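Local coordinates for protein phosphoribosylaminoimidazole carboxylase, ATPase subunit (Thermotoga maritima, PDB 3AX6) that probably catalyses the ATP-dependent conversion of 5-aminoimidazole ribonucleotide and bicarbonate to N5-carboxyaminoimidazole ribonucleotide in de novo purine biosynthesis, at residues F241-F246 / N256-R261; M181-E186 / I282-N287; V115-L120 / L168-E173. All blocks are in the same frame, centred on the assembly; numbering follows the deposited sequence.

Contact 1: residues F241-F246 / N256-R261; sequences FGIEMF and NEIAPR. With ADP (adenosine-5'-diphosphate), chain E.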
loop_
_atom_site.group_PDB
_atom_site.type_symbol
_atom_site.label_atom_id
_atom_site.label_comp_id
_atom_site.label_asym_id
_atom_site.label_seq_id
_atom_site.Cartn_x
_atom_site.Cartn_y
_atom_site.Cartn_z
ATOM N N PHE A 241 19.077 -2.904 2.150
ATOM C CA PHE A 241 19.677 -3.615 3.277
ATOM C C PHE A 241 19.299 -3.059 4.639
ATOM O O PHE A 241 19.104 -1.849 4.802
ATOM C CB PHE A 241 21.207 -3.601 3.152
ATOM C CG PHE A 241 21.720 -4.223 1.891
ATOM C CD1 PHE A 241 21.486 -3.625 0.657
ATOM C CD2 PHE A 241 22.401 -5.433 1.927
ATOM C CE1 PHE A 241 21.918 -4.224 -0.524
ATOM C CE2 PHE A 241 22.837 -6.037 0.748
ATOM C CZ PHE A 241 22.594 -5.432 -0.475
ATOM N N GLY A 242 19.202 -3.965 5.609
ATOM C CA GLY A 242 18.892 -3.592 6.976
ATOM C C GLY A 242 20.206 -3.601 7.740
ATOM O O GLY A 242 20.825 -4.652 7.900
ATOM N N ILE A 243 20.650 -2.427 8.183
ATOM C CA ILE A 243 21.904 -2.308 8.921
ATOM C C ILE A 243 21.616 -2.038 10.399
ATOM O O ILE A 243 21.124 -0.968 10.761
ATOM C CB ILE A 243 22.775 -1.149 8.373
ATOM C CG1 ILE A 243 22.905 -1.242 6.847
ATOM C CG2 ILE A 243 24.147 -1.188 9.037
ATOM C CD1 ILE A 243 23.502 -2.536 6.339
ATOM N N GLU A 244 21.917 -3.015 11.246
ATOM C CA GLU A 244 21.681 -2.885 12.681
ATOM C C GLU A 244 22.945 -2.410 13.378
ATOM O O GLU A 244 24.014 -2.967 13.183
ATOM C CB GLU A 244 21.219 -4.223 13.246
ATOM C CG GLU A 244 19.918 -4.685 12.629
ATOM C CD GLU A 244 19.604 -6.124 12.951
ATOM O OE1 GLU A 244 19.689 -6.496 14.141
ATOM O OE2 GLU A 244 19.269 -6.880 12.013
HETATM N N MSE A 245 22.816 -1.373 14.194
HETATM C CA MSE A 245 23.970 -0.806 14.880
HETATM C C MSE A 245 23.734 -0.576 16.366
HETATM O O MSE A 245 22.594 -0.570 16.836
HETATM C CB MSE A 245 24.349 0.531 14.224
HETATM C CG MSE A 245 24.702 0.436 12.746
HETATM SE SE MSE A 245 24.718 2.168 11.867
HETATM C CE MSE A 245 22.807 2.352 11.618
ATOM N N PHE A 246 24.833 -0.389 17.095
ATOM C CA PHE A 246 24.789 -0.118 18.528
ATOM C C PHE A 246 25.310 1.283 18.788
ATOM O O PHE A 246 26.317 1.690 18.211
ATOM C CB PHE A 246 25.694 -1.065 19.319
ATOM C CG PHE A 246 25.269 -2.499 19.306
ATOM C CD1 PHE A 246 23.927 -2.849 19.239
ATOM C CD2 PHE A 246 26.222 -3.507 19.416
ATOM C CE1 PHE A 246 23.536 -4.176 19.282
ATOM C CE2 PHE A 246 25.841 -4.844 19.462
ATOM C CZ PHE A 246 24.491 -5.179 19.395
ATOM N N ASN A 256 26.445 -4.097 14.137
ATOM C CA ASN A 256 26.312 -5.441 14.676
ATOM C C ASN A 256 25.828 -6.482 13.675
ATOM O O ASN A 256 26.321 -7.611 13.661
ATOM C CB ASN A 256 25.357 -5.402 15.875
ATOM C CG ASN A 256 24.920 -6.780 16.326
ATOM O OD1 ASN A 256 25.744 -7.625 16.653
ATOM N ND2 ASN A 256 23.615 -7.007 16.355
ATOM N N GLU A 257 24.875 -6.107 12.830
ATOM C CA GLU A 257 24.318 -7.060 11.880
ATOM C C GLU A 257 23.885 -6.440 10.560
ATOM O O GLU A 257 23.566 -5.255 10.487
ATOM C CB GLU A 257 23.120 -7.764 12.533
ATOM C CG GLU A 257 22.572 -8.952 11.761
ATOM C CD GLU A 257 23.554 -10.095 11.695
ATOM O OE1 GLU A 257 23.787 -10.742 12.734
ATOM O OE2 GLU A 257 24.102 -10.339 10.604
ATOM N N ILE A 258 23.869 -7.265 9.518
ATOM C CA ILE A 258 23.461 -6.835 8.185
ATOM C C ILE A 258 22.404 -7.792 7.650
ATOM O O ILE A 258 22.617 -9.004 7.636
ATOM C CB ILE A 258 24.631 -6.875 7.183
ATOM C CG1 ILE A 258 25.791 -6.005 7.670
ATOM C CG2 ILE A 258 24.136 -6.424 5.815
ATOM C CD1 ILE A 258 26.994 -6.020 6.740
ATOM N N ALA A 259 21.273 -7.256 7.209
ATOM C CA ALA A 259 20.210 -8.076 6.642
ATOM C C ALA A 259 20.102 -7.706 5.159
ATOM O O ALA A 259 19.744 -6.575 4.824
ATOM C CB ALA A 259 18.900 -7.796 7.354
ATOM N N PRO A 260 20.403 -8.656 4.251
ATOM C CA PRO A 260 20.356 -8.452 2.797
ATOM C C PRO A 260 18.947 -8.565 2.226
ATOM O O PRO A 260 18.704 -9.341 1.296
ATOM C CB PRO A 260 21.254 -9.563 2.283
ATOM C CG PRO A 260 20.839 -10.692 3.174
ATOM C CD PRO A 260 20.811 -10.039 4.556
ATOM N N ARG A 261 18.022 -7.778 2.765
ATOM C CA ARG A 261 16.649 -7.843 2.308
ATOM C C ARG A 261 15.810 -6.859 3.093
ATOM O O ARG A 261 16.300 -6.240 4.040
ATOM C CB ARG A 261 16.103 -9.244 2.573
ATOM C CG ARG A 261 16.233 -9.651 4.047
ATOM C CD ARG A 261 15.492 -10.949 4.355
ATOM N NE ARG A 261 15.697 -11.396 5.733
ATOM C CZ ARG A 261 15.254 -10.758 6.814
ATOM N NH1 ARG A 261 14.572 -9.630 6.697
ATOM N NH2 ARG A 261 15.496 -11.251 8.020
HETATM P PB ADP E . 20.740 -12.303 16.949
HETATM O O1B ADP E . 20.230 -11.070 16.286
HETATM O O2B ADP E . 19.679 -12.766 18.083
HETATM O O3B ADP E . 20.920 -13.506 15.786
HETATM P PA ADP E . 22.570 -10.529 18.070
HETATM O O1A ADP E . 23.916 -10.208 17.535
HETATM O O2A ADP E . 21.512 -9.446 17.490
HETATM O O3A ADP E . 22.212 -12.083 17.651
HETATM O "O5'" ADP E . 22.644 -10.473 19.696
HETATM C "C5'" ADP E . 21.333 -10.186 20.211
HETATM C "C4'" ADP E . 21.417 -9.182 21.366
HETATM O "O4'" ADP E . 22.578 -9.458 22.216
HETATM C "C3'" ADP E . 21.579 -7.742 20.852
HETATM O "O3'" ADP E . 20.317 -7.125 20.555
HETATM C "C2'" ADP E . 22.343 -7.064 21.987
HETATM O "O2'" ADP E . 21.449 -6.518 22.960
HETATM C "C1'" ADP E . 23.225 -8.192 22.555
HETATM N N9 ADP E . 24.606 -8.121 22.033
HETATM C C8 ADP E . 25.057 -8.545 20.806
HETATM N N7 ADP E . 26.331 -8.319 20.685
HETATM C C5 ADP E . 26.791 -7.741 21.815
HETATM C C6 ADP E . 28.056 -7.272 22.265
HETATM N N6 ADP E . 29.163 -7.370 21.455
HETATM N N1 ADP E . 28.153 -6.731 23.499
HETATM C C2 ADP E . 27.090 -6.625 24.303
HETATM N N3 ADP E . 25.883 -7.051 23.919
HETATM C C4 ADP E . 25.690 -7.606 22.700
HETATM O O HOH W 1 20.969 -6.147 16.475
#

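Contact 2: residues M181-E186 / I282-N287; sequences MVARNE and IRAIMN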
loop_
_atom_site.group_PDB
_atom_site.type_symbol
_atom_site.label_atom_id
_atom_site.label_comp_id
_atom_site.label_asym_id
_atom_site.label_seq_id
_atom_site.Cartn_x
_atom_site.Cartn_y
_atom_site.Cartn_z
HETATM N N MSE A 181 17.621 1.394 6.993
HETATM C CA MSE A 181 17.492 0.733 5.706
HETATM C C MSE A 181 18.255 1.572 4.689
HETATM O O MSE A 181 18.169 2.798 4.702
HETATM C CB MSE A 181 16.023 0.668 5.261
HETATM C CG MSE A 181 15.057 0.023 6.249
HETATM SE SE MSE A 181 15.520 -1.784 6.710
HETATM C CE MSE A 181 15.418 -2.603 4.965
ATOM N N VAL A 182 19.006 0.918 3.815
ATOM C CA VAL A 182 19.730 1.623 2.768
ATOM C C VAL A 182 19.687 0.778 1.480
ATOM O O VAL A 182 20.006 -0.414 1.470
ATOM C CB VAL A 182 21.183 1.966 3.215
ATOM C CG1 VAL A 182 21.795 0.812 3.953
ATOM C CG2 VAL A 182 22.028 2.332 2.008
ATOM N N ALA A 183 19.236 1.394 0.396
ATOM C CA ALA A 183 19.134 0.686 -0.869
ATOM C C ALA A 183 20.184 1.195 -1.837
ATOM O O ALA A 183 20.585 2.363 -1.781
ATOM C CB ALA A 183 17.749 0.876 -1.459
ATOM N N ARG A 184 20.624 0.313 -2.727
ATOM C CA ARG A 184 21.626 0.674 -3.712
ATOM C C ARG A 184 21.365 -0.038 -5.036
ATOM O O ARG A 184 20.969 -1.208 -5.058
ATOM C CB ARG A 184 23.028 0.324 -3.186
ATOM C CG ARG A 184 24.170 0.660 -4.136
ATOM C CD ARG A 184 25.527 0.389 -3.478
ATOM N NE ARG A 184 26.671 0.659 -4.357
ATOM C CZ ARG A 184 27.004 -0.080 -5.415
ATOM N NH1 ARG A 184 26.285 -1.149 -5.747
ATOM N NH2 ARG A 184 28.069 0.240 -6.134
ATOM N N ASN A 185 21.596 0.702 -6.121
ATOM C CA ASN A 185 21.458 0.266 -7.518
ATOM C C ASN A 185 22.758 -0.351 -7.979
ATOM O O ASN A 185 23.779 -0.220 -7.315
ATOM C CB ASN A 185 21.247 1.471 -8.436
ATOM C CG ASN A 185 19.819 1.746 -8.698
ATOM O OD1 ASN A 185 19.481 2.726 -9.362
ATOM N ND2 ASN A 185 18.949 0.880 -8.188
ATOM N N GLU A 186 22.727 -0.987 -9.143
ATOM C CA GLU A 186 23.945 -1.544 -9.696
ATOM C C GLU A 186 24.706 -0.349 -10.281
ATOM O O GLU A 186 25.930 -0.366 -10.379
ATOM C CB GLU A 186 23.640 -2.576 -10.780
ATOM C CG GLU A 186 24.856 -3.395 -11.176
ATOM C CD GLU A 186 24.488 -4.733 -11.787
ATOM O OE1 GLU A 186 25.397 -5.556 -12.020
ATOM O OE2 GLU A 186 23.287 -4.965 -12.035
ATOM N N ILE A 282 12.471 -3.223 -5.104
ATOM C CA ILE A 282 12.190 -3.548 -6.497
ATOM C C ILE A 282 12.957 -2.590 -7.396
ATOM O O ILE A 282 13.588 -3.011 -8.368
ATOM C CB ILE A 282 10.679 -3.436 -6.835
ATOM C CG1 ILE A 282 9.862 -4.379 -5.945
ATOM C CG2 ILE A 282 10.450 -3.778 -8.305
ATOM C CD1 ILE A 282 10.326 -5.820 -5.972
ATOM N N ARG A 283 12.905 -1.304 -7.072
ATOM C CA ARG A 283 13.628 -0.309 -7.859
ATOM C C ARG A 283 15.116 -0.650 -7.930
ATOM O O ARG A 283 15.716 -0.602 -9.000
ATOM C CB ARG A 283 13.490 1.097 -7.257
ATOM C CG ARG A 283 12.105 1.751 -7.367
ATOM C CD ARG A 283 12.245 3.238 -7.060
ATOM N NE ARG A 283 10.983 3.923 -6.819
ATOM C CZ ARG A 283 10.721 5.153 -7.249
ATOM N NH1 ARG A 283 11.636 5.819 -7.946
ATOM N NH2 ARG A 283 9.553 5.723 -6.983
ATOM N N ALA A 284 15.702 -1.009 -6.790
ATOM C CA ALA A 284 17.119 -1.315 -6.743
ATOM C C ALA A 284 17.530 -2.563 -7.518
ATOM O O ALA A 284 18.519 -2.539 -8.254
ATOM C CB ALA A 284 17.585 -1.417 -5.295
ATOM N N ILE A 285 16.786 -3.653 -7.376
ATOM C CA ILE A 285 17.179 -4.862 -8.090
ATOM C C ILE A 285 16.902 -4.769 -9.590
ATOM O O ILE A 285 17.452 -5.547 -10.375
ATOM C CB ILE A 285 16.499 -6.121 -7.517
ATOM C CG1 ILE A 285 15.008 -6.125 -7.852
ATOM C CG2 ILE A 285 16.724 -6.178 -6.014
ATOM C CD1 ILE A 285 14.292 -7.395 -7.406
HETATM N N MSE A 286 16.052 -3.825 -9.987
HETATM C CA MSE A 286 15.749 -3.635 -11.406
HETATM C C MSE A 286 16.605 -2.497 -11.972
HETATM O O MSE A 286 16.390 -2.045 -13.093
HETATM C CB MSE A 286 14.262 -3.309 -11.617
HETATM C CG MSE A 286 13.292 -4.404 -11.196
HETATM SE SE MSE A 286 13.769 -6.144 -11.878
HETATM C CE MSE A 286 13.614 -5.784 -13.749
ATOM N N ASN A 287 17.571 -2.040 -11.178
ATOM C CA ASN A 287 18.475 -0.963 -11.573
ATOM C C ASN A 287 17.725 0.237 -12.147
ATOM O O ASN A 287 18.077 0.763 -13.203
ATOM C CB ASN A 287 19.505 -1.482 -12.582
ATOM C CG ASN A 287 20.837 -0.740 -12.493
ATOM O OD1 ASN A 287 21.212 -0.239 -11.438
ATOM N ND2 ASN A 287 21.560 -0.688 -13.601
HETATM O O HOH W 2 20.604 -2.749 -10.032
#

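Contact 3: residues V115-L120 / L168-E173; sequences VPEYKL and LEEFVE. With ADP (adenosine-5'-diphosphate), chain E.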
loop_
_atom_site.group_PDB
_atom_site.type_symbol
_atom_site.label_atom_id
_atom_site.label_comp_id
_atom_site.label_asym_id
_atom_site.label_seq_id
_atom_site.Cartn_x
_atom_site.Cartn_y
_atom_site.Cartn_z
ATOM N N VAL A 115 33.321 -1.617 14.210
ATOM C CA VAL A 115 32.779 -2.863 14.738
ATOM C C VAL A 115 33.489 -3.256 16.035
ATOM O O VAL A 115 34.641 -2.888 16.249
ATOM C CB VAL A 115 32.971 -3.991 13.695
ATOM C CG1 VAL A 115 34.457 -4.164 13.387
ATOM C CG2 VAL A 115 32.396 -5.287 14.195
ATOM N N PRO A 116 32.807 -4.001 16.923
ATOM C CA PRO A 116 33.418 -4.428 18.187
ATOM C C PRO A 116 34.642 -5.319 17.943
ATOM O O PRO A 116 34.696 -6.036 16.942
ATOM C CB PRO A 116 32.293 -5.202 18.869
ATOM C CG PRO A 116 31.062 -4.525 18.365
ATOM C CD PRO A 116 31.368 -4.330 16.904
ATOM N N GLU A 117 35.621 -5.270 18.845
ATOM C CA GLU A 117 36.816 -6.105 18.716
ATOM C C GLU A 117 36.359 -7.557 18.778
ATOM O O GLU A 117 35.571 -7.920 19.643
ATOM C CB GLU A 117 37.780 -5.852 19.873
ATOM C CG GLU A 117 39.194 -5.531 19.451
ATOM C CD GLU A 117 39.469 -4.043 19.466
ATOM O OE1 GLU A 117 39.384 -3.434 20.558
ATOM O OE2 GLU A 117 39.767 -3.482 18.390
ATOM N N TYR A 118 36.855 -8.391 17.875
ATOM C CA TYR A 118 36.448 -9.791 17.863
ATOM C C TYR A 118 37.640 -10.724 17.656
ATOM O O TYR A 118 38.766 -10.277 17.417
ATOM C CB TYR A 118 35.408 -10.012 16.763
ATOM C CG TYR A 118 35.978 -9.802 15.391
ATOM C CD1 TYR A 118 36.302 -10.885 14.582
ATOM C CD2 TYR A 118 36.252 -8.520 14.920
ATOM C CE1 TYR A 118 36.885 -10.700 13.339
ATOM C CE2 TYR A 118 36.833 -8.324 13.680
ATOM C CZ TYR A 118 37.148 -9.420 12.894
ATOM O OH TYR A 118 37.722 -9.240 11.660
ATOM N N LYS A 119 37.378 -12.022 17.733
ATOM C CA LYS A 119 38.420 -13.029 17.594
ATOM C C LYS A 119 37.785 -14.406 17.367
ATOM O O LYS A 119 36.810 -14.766 18.024
ATOM C CB LYS A 119 39.259 -13.033 18.874
ATOM C CG LYS A 119 40.318 -14.119 18.985
ATOM C CD LYS A 119 41.572 -13.787 18.194
ATOM C CE LYS A 119 42.821 -14.149 18.997
ATOM N NZ LYS A 119 42.743 -15.517 19.591
ATOM N N LEU A 120 38.341 -15.168 16.430
ATOM C CA LEU A 120 37.837 -16.504 16.122
ATOM C C LEU A 120 38.277 -17.470 17.219
ATOM O O LEU A 120 39.403 -17.376 17.712
ATOM C CB LEU A 120 38.393 -16.964 14.770
ATOM C CG LEU A 120 38.024 -18.360 14.262
ATOM C CD1 LEU A 120 36.525 -18.467 14.035
ATOM C CD2 LEU A 120 38.778 -18.627 12.973
ATOM N N LEU A 168 34.433 -14.797 19.207
ATOM C CA LEU A 168 34.244 -13.977 20.388
ATOM C C LEU A 168 34.312 -12.500 20.033
ATOM O O LEU A 168 34.923 -12.114 19.034
ATOM C CB LEU A 168 35.344 -14.285 21.410
ATOM C CG LEU A 168 35.135 -15.274 22.554
ATOM C CD1 LEU A 168 34.530 -16.567 22.075
ATOM C CD2 LEU A 168 36.484 -15.522 23.205
ATOM N N GLU A 169 33.664 -11.677 20.844
ATOM C CA GLU A 169 33.733 -10.238 20.654
ATOM C C GLU A 169 33.575 -9.555 22.005
ATOM O O GLU A 169 32.953 -10.096 22.926
ATOM C CB GLU A 169 32.702 -9.735 19.627
ATOM C CG GLU A 169 31.238 -9.826 19.981
ATOM C CD GLU A 169 30.361 -9.255 18.865
ATOM O OE1 GLU A 169 30.496 -9.710 17.710
ATOM O OE2 GLU A 169 29.540 -8.350 19.132
ATOM N N GLU A 170 34.177 -8.379 22.128
ATOM C CA GLU A 170 34.140 -7.633 23.375
ATOM C C GLU A 170 32.725 -7.246 23.764
ATOM O O GLU A 170 31.871 -7.030 22.900
ATOM C CB GLU A 170 35.001 -6.376 23.256
ATOM C CG GLU A 170 34.464 -5.351 22.274
ATOM C CD GLU A 170 35.280 -4.078 22.275
ATOM O OE1 GLU A 170 35.490 -3.522 23.375
ATOM O OE2 GLU A 170 35.705 -3.634 21.184
ATOM N N PHE A 171 32.486 -7.160 25.068
ATOM C CA PHE A 171 31.177 -6.783 25.572
ATOM C C PHE A 171 30.988 -5.286 25.380
ATOM O O PHE A 171 31.809 -4.487 25.826
ATOM C CB PHE A 171 31.041 -7.112 27.056
ATOM C CG PHE A 171 29.673 -6.847 27.597
ATOM C CD1 PHE A 171 28.640 -7.748 27.376
ATOM C CD2 PHE A 171 29.399 -5.669 28.282
ATOM C CE1 PHE A 171 27.346 -7.479 27.827
ATOM C CE2 PHE A 171 28.113 -5.387 28.738
ATOM C CZ PHE A 171 27.082 -6.293 28.509
ATOM N N VAL A 172 29.899 -4.917 24.718
ATOM C CA VAL A 172 29.585 -3.521 24.442
ATOM C C VAL A 172 28.484 -2.992 25.365
ATOM O O VAL A 172 27.447 -3.634 25.539
ATOM C CB VAL A 172 29.123 -3.358 22.962
ATOM C CG1 VAL A 172 28.518 -1.982 22.744
ATOM C CG2 VAL A 172 30.304 -3.581 22.016
ATOM N N GLU A 173 28.717 -1.828 25.964
ATOM C CA GLU A 173 27.712 -1.221 26.832
ATOM C C GLU A 173 26.792 -0.413 25.933
ATOM O O GLU A 173 27.061 0.750 25.620
ATOM C CB GLU A 173 28.354 -0.310 27.883
ATOM C CG GLU A 173 29.372 -1.016 28.763
ATOM C CD GLU A 173 29.695 -0.243 30.034
ATOM O OE1 GLU A 173 29.928 0.985 29.954
ATOM O OE2 GLU A 173 29.720 -0.872 31.115
HETATM P PB ADP E . 20.740 -12.303 16.949
HETATM O O1B ADP E . 20.230 -11.070 16.286
HETATM O O2B ADP E . 19.679 -12.766 18.083
HETATM O O3B ADP E . 20.920 -13.506 15.786
HETATM P PA ADP E . 22.570 -10.529 18.070
HETATM O O1A ADP E . 23.916 -10.208 17.535
HETATM O O2A ADP E . 21.512 -9.446 17.490
HETATM O O3A ADP E . 22.212 -12.083 17.651
HETATM O "O5'" ADP E . 22.644 -10.473 19.696
HETATM C "C5'" ADP E . 21.333 -10.186 20.211
HETATM C "C4'" ADP E . 21.417 -9.182 21.366
HETATM O "O4'" ADP E . 22.578 -9.458 22.216
HETATM C "C3'" ADP E . 21.579 -7.742 20.852
HETATM O "O3'" ADP E . 20.317 -7.125 20.555
HETATM C "C2'" ADP E . 22.343 -7.064 21.987
HETATM O "O2'" ADP E . 21.449 -6.518 22.960
HETATM C "C1'" ADP E . 23.225 -8.192 22.555
HETATM N N9 ADP E . 24.606 -8.121 22.033
HETATM C C8 ADP E . 25.057 -8.545 20.806
HETATM N N7 ADP E . 26.331 -8.319 20.685
HETATM C C5 ADP E . 26.791 -7.741 21.815
HETATM C C6 ADP E . 28.056 -7.272 22.265
HETATM N N6 ADP E . 29.163 -7.370 21.455
HETATM N N1 ADP E . 28.153 -6.731 23.499
HETATM C C2 ADP E . 27.090 -6.625 24.303
HETATM N N3 ADP E . 25.883 -7.051 23.919
HETATM C C4 ADP E . 25.690 -7.606 22.700
#

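Contact 1: residues F241-F246 / N256-R261
Glu244 O takes two backbone N-H groups at once, Asn256 N at 2.8 Å and Glu257 N at a longer 3.3 Å, which makes a classic beta bulge in the antiparallel hairpin of strands 239-248 and 253-259. Regular pairing resumes beyond it, with Gly242 and Ala259 bonded in both directions (Ala259 N to Gly242 O 2.7 Å). One face carries the side chains of Glu244 and Glu257, which run side by side. Glu257 OE2 is held by Gln104. On the other face Ile243 CD1 meets Ile258 CG2 at 4.0 Å, under helix 218-235. Asn256, one of the two bulge residues, lies at the ADP site. With CG anti to its backbone N (chi1 168°), its CB sits over a face of the Phe246 ring, 3.8 Å from the centroid, and the amide plane lies only 16° from the ring plane. Asn256 ND2 then makes weak bonds to both ADP alpha-phosphate oxygens O1A and O2A. A water donates to Glu244 OE1 at 2.7 Å and weakly accepts from Asn256 ND2, tying that carboxylate to the amide. The Phe246 ring turns its edge to the adenine, CZ lying 3.7 Å from ADP C8.

Contact 2: residues M181-E186 / I282-N287
Asn185 and Ala284 bring the two backbones within 4.7 Å of each other, CA to CA, where the end of strand 174-184 passes the C-terminal end of helix 277-285. The helix finishes in a Schellman motif: Asn287 is its C-prime residue, with positive phi (49°), Asn287 N bonds to Ala284 O and Leu288 N to Arg283 O. This turn brings the Asn287 side chain back to the loop that follows the strand. Its OD1 accepts Glu186 N at 2.8 Å, but the bond is bent (131° at the hydrogen) and the donor stands above the carbonyl plane, 42° out of it. Lys187 N bonds to the same oxygen, so one side-chain carbonyl grips two successive peptide N-H groups. A water adds a second link: it accepts from Glu186 N at 2.9 Å and donates to Ala284 O at 2.7 Å, which joins the loop to the last turn of the helix. The close approach is consistent with the small side chains here: Ala284 CB rests 3.4 Å from Arg184 O and 4.5 Å from Ala183 CB. Asn185 CB lies 3.5 Å from Asn287 OD1. Outside the contact, Glu186 OE2 forms a salt bridge with Lys87, and Arg184 NH1 reaches Gly237 O. Arg283 pairs with Glu279 and also bonds to Leu328 O of the second subunit. At the helix end, Ile285 and the selenomethionine Met286 pack on Val65 of strand 65-68, so the helix lies between the large antiparallel sheet and the N-terminal parallel sheet.

Contact 3: residues V115-L120 / L168-E173
Pro116, Leu168 and Glu170 carry this join between strand 118-120, an outer strand of its four-stranded sheet within the chain, and strand 166-170. Leu168 supplies the regular antiparallel pairing: its N bonds to Lys119 O at 2.7 Å and its O accepts Lys119 N, while its side chain packs on Val135 and Gln137 of the next strand. Glu170 clasps Glu117 twice, its own N giving a bond to Glu117 O and its OE2 accepting Glu117 N at 2.9 Å, almost straight (169°), through the anti lone pair. CG set between the backbone N and carbonyl carbon (chi1 67°) and an extended chain bring the carboxylate there. Glu117 OE1 lies 3.7 Å from Glu170 OE2, a like-charge approach whose repulsion is probably eased by solvent, since Glu117 is exposed. An alanine in place of Glu170 would probably leave Glu117 N without its acceptor and open a gap beside Pro116 CB. The Pro116 ring also meets Val172, CG to CG2 at 3.8 Å. Val172 N binds ADP N1 at 2.8 Å and Glu170 O accepts ADP N6 at 3.1 Å, the backbone recognition of adenine characteristic of ATP-grasp enzymes.

From the N terminus, contact 3 comes first: 115-120 finds 168-173 after 47 intervening residues, completing one edge of the four-stranded sheet before the chain turns into strand 174-184. Contact 2 opens on that strand and closes only at 282-287, a loop of 95 residues. The short hairpin of contact 1 lies wholly within it, while contact 3 stands in series with both. Contacts 1 and 2 share the large antiparallel sheet, and Phe241 N probably bonds to Val182 O at 2.7 Å. Contacts 1 and 3, with centres about 17 Å apart, meet through ADP, which lies between the two sheets; contact 2 ties the C-terminal end of strand 174-184 to helix 277-285.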